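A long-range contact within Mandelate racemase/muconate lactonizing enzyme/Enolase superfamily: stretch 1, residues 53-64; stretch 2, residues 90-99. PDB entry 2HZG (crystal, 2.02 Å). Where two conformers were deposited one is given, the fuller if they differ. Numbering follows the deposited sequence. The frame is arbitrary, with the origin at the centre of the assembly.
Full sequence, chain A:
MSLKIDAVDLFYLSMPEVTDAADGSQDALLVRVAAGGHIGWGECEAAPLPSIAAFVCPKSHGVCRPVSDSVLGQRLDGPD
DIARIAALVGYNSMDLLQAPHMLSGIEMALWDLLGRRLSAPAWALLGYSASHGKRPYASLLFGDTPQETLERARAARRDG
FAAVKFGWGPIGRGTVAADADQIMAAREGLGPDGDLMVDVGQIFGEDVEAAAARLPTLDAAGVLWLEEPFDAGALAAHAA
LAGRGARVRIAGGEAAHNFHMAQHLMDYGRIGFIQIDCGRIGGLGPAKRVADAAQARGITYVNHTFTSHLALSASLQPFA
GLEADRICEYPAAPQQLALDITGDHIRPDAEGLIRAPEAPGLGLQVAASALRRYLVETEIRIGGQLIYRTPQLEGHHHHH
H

Stretch 1 (53-64) AAFVCPKSHGVC
Stretch 2 90-99: GYNSMDLLQA

Two chain segments that leave a helix and continue through turns can still pack closely if the turns present their backbone and branched side chains fill the hollows, and residues 53-64 and 90-99 illustrate this with 542 Å² of buried surface. Each begins as the end of a helix, and Cys 57 and Ser 93 are the first residues to leave helical phi/psi. Type I turns follow at His 61-Cys 64, Ser 93-Leu 96 and Leu 96-Ala 99. In register, Val 63 CA lies 4.3 Å from Asn 92 CA, Cys 64 CA 4.5 Å from Ser 93 CA, and Ala 54 CA 6.0 Å from Ala 99 CA.

Val 63 (phi/psi -114/22, chi1 m) is the principal bump. Its CG1 sits over one face of the Tyr 91 ring, 4.1 Å from the centroid and 19° off the normal, while CG2 meets Met 94 CE at 3.6 Å; beta-branching lets one short residue touch both. Tyr 91 (chi1 t, chi2 81°) and the Met 94 chain (t, t, p) thus line two adjoining sides of its hollow. Its backbone is engaged too: Asp 95 N donates to Val 63 O at 2.9 Å and a nearly straight 172°.

Asp 95 (chi1 m, chi2 2°) directs its carboxylate to His 61 (chi1 p, chi2 -93°), whose NE2 donates to Asp 95 OD2 at 3.1 Å and 142°, with the acceptor near the ring plane.

Beyond this polar pair, Leu 96 (chi1 168°, chi2 30°, between wells; one of two deposited conformers) fills a buried hollow. Its CD1 lies 3.8 Å from Ala 54 CB, its CD2 3.9 Å from Cys 57 SG (chi1 p), and its CB 4.1 Å from Cys 64 SG (chi1 t). Ala 54, small and pointing toward the other stretch, also brings its CB within 3.9 Å of Gln 98 CB; the Gln 98 side chain (t, p) then leads away.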

# COMPACT_ATOMS: atom_id res chain seq x y z
N ALA A 53 3.91 -4.43 -14.23
CA ALA A 53 4.72 -5.45 -13.56
C ALA A 53 3.90 -6.32 -12.60
O ALA A 53 4.06 -7.54 -12.59
CB ALA A 53 5.94 -4.84 -12.87
N ALA A 54 3.01 -5.71 -11.81
CA ALA A 54 2.07 -6.44 -10.95
C ALA A 54 1.17 -7.39 -11.75
O ALA A 54 0.82 -8.47 -11.28
CB ALA A 54 1.22 -5.46 -10.07
N PHE A 55 0.79 -6.99 -12.96
CA PHE A 55 -0.03 -7.86 -13.83
C PHE A 55 0.68 -9.12 -14.35
O PHE A 55 0.05 -10.18 -14.44
CB PHE A 55 -0.62 -7.07 -15.02
CG PHE A 55 -1.78 -7.77 -15.65
CD1 PHE A 55 -2.97 -7.94 -14.95
CD2 PHE A 55 -1.67 -8.33 -16.93
CE1 PHE A 55 -4.03 -8.63 -15.50
CE2 PHE A 55 -2.75 -9.02 -17.50
CZ PHE A 55 -3.92 -9.17 -16.79
N VAL A 56 1.96 -8.99 -14.70
CA VAL A 56 2.65 -10.06 -15.45
C VAL A 56 3.83 -10.74 -14.73
O VAL A 56 4.42 -11.64 -15.30
CB VAL A 56 3.20 -9.54 -16.82
CG1 VAL A 56 2.04 -8.97 -17.69
CG2 VAL A 56 4.32 -8.47 -16.62
N CYS A 57 4.19 -10.28 -13.54
CA CYS A 57 5.42 -10.75 -12.91
C CYS A 57 5.43 -12.27 -12.67
O CYS A 57 4.38 -12.87 -12.47
CB CYS A 57 5.69 -10.02 -11.57
SG CYS A 57 4.35 -10.14 -10.39
N PRO A 58 6.62 -12.89 -12.66
CA PRO A 58 6.69 -14.27 -12.17
C PRO A 58 6.13 -14.32 -10.75
O PRO A 58 6.31 -13.37 -9.97
CB PRO A 58 8.20 -14.56 -12.17
CG PRO A 58 8.77 -13.65 -13.20
CD PRO A 58 7.95 -12.38 -13.06
N LYS A 59 5.43 -15.38 -10.39
CA LYS A 59 4.93 -15.44 -9.01
C LYS A 59 6.09 -15.57 -8.02
O LYS A 59 7.18 -16.07 -8.37
CB LYS A 59 3.89 -16.55 -8.84
CG LYS A 59 4.48 -17.95 -8.72
CD LYS A 59 3.39 -18.99 -8.46
CE LYS A 59 3.94 -20.36 -8.86
NZ LYS A 59 2.86 -21.27 -9.35
N SER A 60 5.87 -15.10 -6.79
CA SER A 60 6.85 -15.26 -5.73
C SER A 60 6.51 -16.48 -4.88
O SER A 60 7.39 -17.16 -4.37
CB SER A 60 6.92 -14.00 -4.85
OG SER A 60 7.62 -12.98 -5.55
N HIS A 61 5.22 -16.72 -4.77
CA HIS A 61 4.64 -17.83 -4.02
C HIS A 61 3.12 -17.74 -4.17
O HIS A 61 2.64 -16.92 -4.95
CB HIS A 61 5.08 -17.81 -2.54
CG HIS A 61 4.74 -16.55 -1.81
ND1 HIS A 61 5.62 -15.49 -1.70
CD2 HIS A 61 3.63 -16.18 -1.13
CE1 HIS A 61 5.06 -14.52 -1.00
NE2 HIS A 61 3.86 -14.92 -0.63
N GLY A 62 2.38 -18.60 -3.46
CA GLY A 62 0.93 -18.75 -3.63
C GLY A 62 0.07 -17.53 -3.37
O GLY A 62 -1.02 -17.40 -3.95
N VAL A 63 0.51 -16.63 -2.49
CA VAL A 63 -0.24 -15.38 -2.26
C VAL A 63 0.53 -14.14 -2.72
O VAL A 63 0.27 -13.00 -2.28
CB VAL A 63 -0.84 -15.26 -0.81
CG1 VAL A 63 -1.84 -16.44 -0.54
CG2 VAL A 63 0.25 -15.20 0.25
N CYS A 64 1.48 -14.38 -3.62
CA CYS A 64 2.14 -13.31 -4.36
C CYS A 64 2.24 -13.70 -5.85
O CYS A 64 3.32 -13.86 -6.42
CB CYS A 64 3.50 -12.99 -3.73
SG CYS A 64 4.27 -11.48 -4.30
N GLY A 90 -7.29 -10.26 -4.56
CA GLY A 90 -7.03 -9.94 -3.15
C GLY A 90 -6.32 -11.05 -2.39
O GLY A 90 -5.45 -10.80 -1.55
N TYR A 91 -6.67 -12.30 -2.69
CA TYR A 91 -6.06 -13.44 -2.03
C TYR A 91 -4.74 -13.82 -2.69
O TYR A 91 -3.70 -13.88 -2.01
CB TYR A 91 -7.05 -14.63 -2.01
CG TYR A 91 -6.47 -15.87 -1.35
CD1 TYR A 91 -6.47 -16.00 0.04
CD2 TYR A 91 -5.91 -16.89 -2.12
CE1 TYR A 91 -5.92 -17.13 0.65
CE2 TYR A 91 -5.36 -18.02 -1.51
CZ TYR A 91 -5.38 -18.13 -0.13
OH TYR A 91 -4.84 -19.25 0.48
N ASN A 92 -4.78 -14.09 -4.00
CA ASN A 92 -3.61 -14.59 -4.75
C ASN A 92 -2.47 -13.57 -4.88
O ASN A 92 -1.32 -13.95 -5.10
CB ASN A 92 -4.00 -15.04 -6.17
CG ASN A 92 -4.75 -16.38 -6.19
OD1 ASN A 92 -4.72 -17.13 -5.23
ND2 ASN A 92 -5.39 -16.68 -7.33
N SER A 93 -2.81 -12.28 -4.81
CA SER A 93 -1.79 -11.22 -4.94
C SER A 93 -1.68 -10.40 -3.66
O SER A 93 -1.27 -9.24 -3.67
CB SER A 93 -2.10 -10.30 -6.14
OG SER A 93 -2.08 -11.03 -7.36
N MET A 94 -2.09 -10.99 -2.54
CA MET A 94 -2.05 -10.32 -1.23
C MET A 94 -0.70 -9.66 -0.90
O MET A 94 -0.68 -8.52 -0.41
CB MET A 94 -2.48 -11.29 -0.12
CG MET A 94 -2.45 -10.70 1.30
SD MET A 94 -2.77 -12.03 2.49
CE MET A 94 -1.21 -12.90 2.58
N ASP A 95 0.41 -10.36 -1.17
CA ASP A 95 1.74 -9.86 -0.79
C ASP A 95 2.38 -9.00 -1.89
O ASP A 95 3.57 -8.61 -1.81
CB ASP A 95 2.66 -11.03 -0.44
CG ASP A 95 2.35 -11.66 0.93
OD1 ASP A 95 1.40 -11.22 1.61
OD2 ASP A 95 3.08 -12.60 1.31
N LEU A 96 1.59 -8.71 -2.92
CA LEU A 96 2.01 -7.88 -4.03
C LEU A 96 1.39 -6.50 -3.77
O LEU A 96 0.21 -6.26 -4.08
CB LEU A 96 1.58 -8.52 -5.36
CG LEU A 96 1.63 -7.78 -6.70
CD1 LEU A 96 2.74 -6.73 -6.77
CD2 LEU A 96 1.69 -8.77 -7.87
N LEU A 97 2.18 -5.61 -3.17
CA LEU A 97 1.64 -4.34 -2.66
C LEU A 97 0.93 -3.51 -3.75
O LEU A 97 -0.12 -2.93 -3.49
CB LEU A 97 2.75 -3.52 -1.96
CG LEU A 97 2.39 -2.16 -1.33
CD1 LEU A 97 1.19 -2.26 -0.40
CD2 LEU A 97 3.64 -1.53 -0.60
N GLN A 98 1.50 -3.49 -4.95
CA GLN A 98 0.94 -2.74 -6.09
C GLN A 98 -0.43 -3.26 -6.56
O GLN A 98 -1.15 -2.53 -7.27
CB GLN A 98 1.92 -2.77 -7.28
CG GLN A 98 1.58 -1.82 -8.45
CD GLN A 98 1.82 -0.35 -8.13
OE1 GLN A 98 2.53 -0.02 -7.18
NE2 GLN A 98 1.25 0.55 -8.93
N ALA A 99 -0.80 -4.49 -6.17
CA ALA A 99 -1.98 -5.15 -6.78
C ALA A 99 -3.28 -4.31 -6.89
O ALA A 99 -3.90 -4.30 -7.95
CB ALA A 99 -2.25 -6.51 -6.14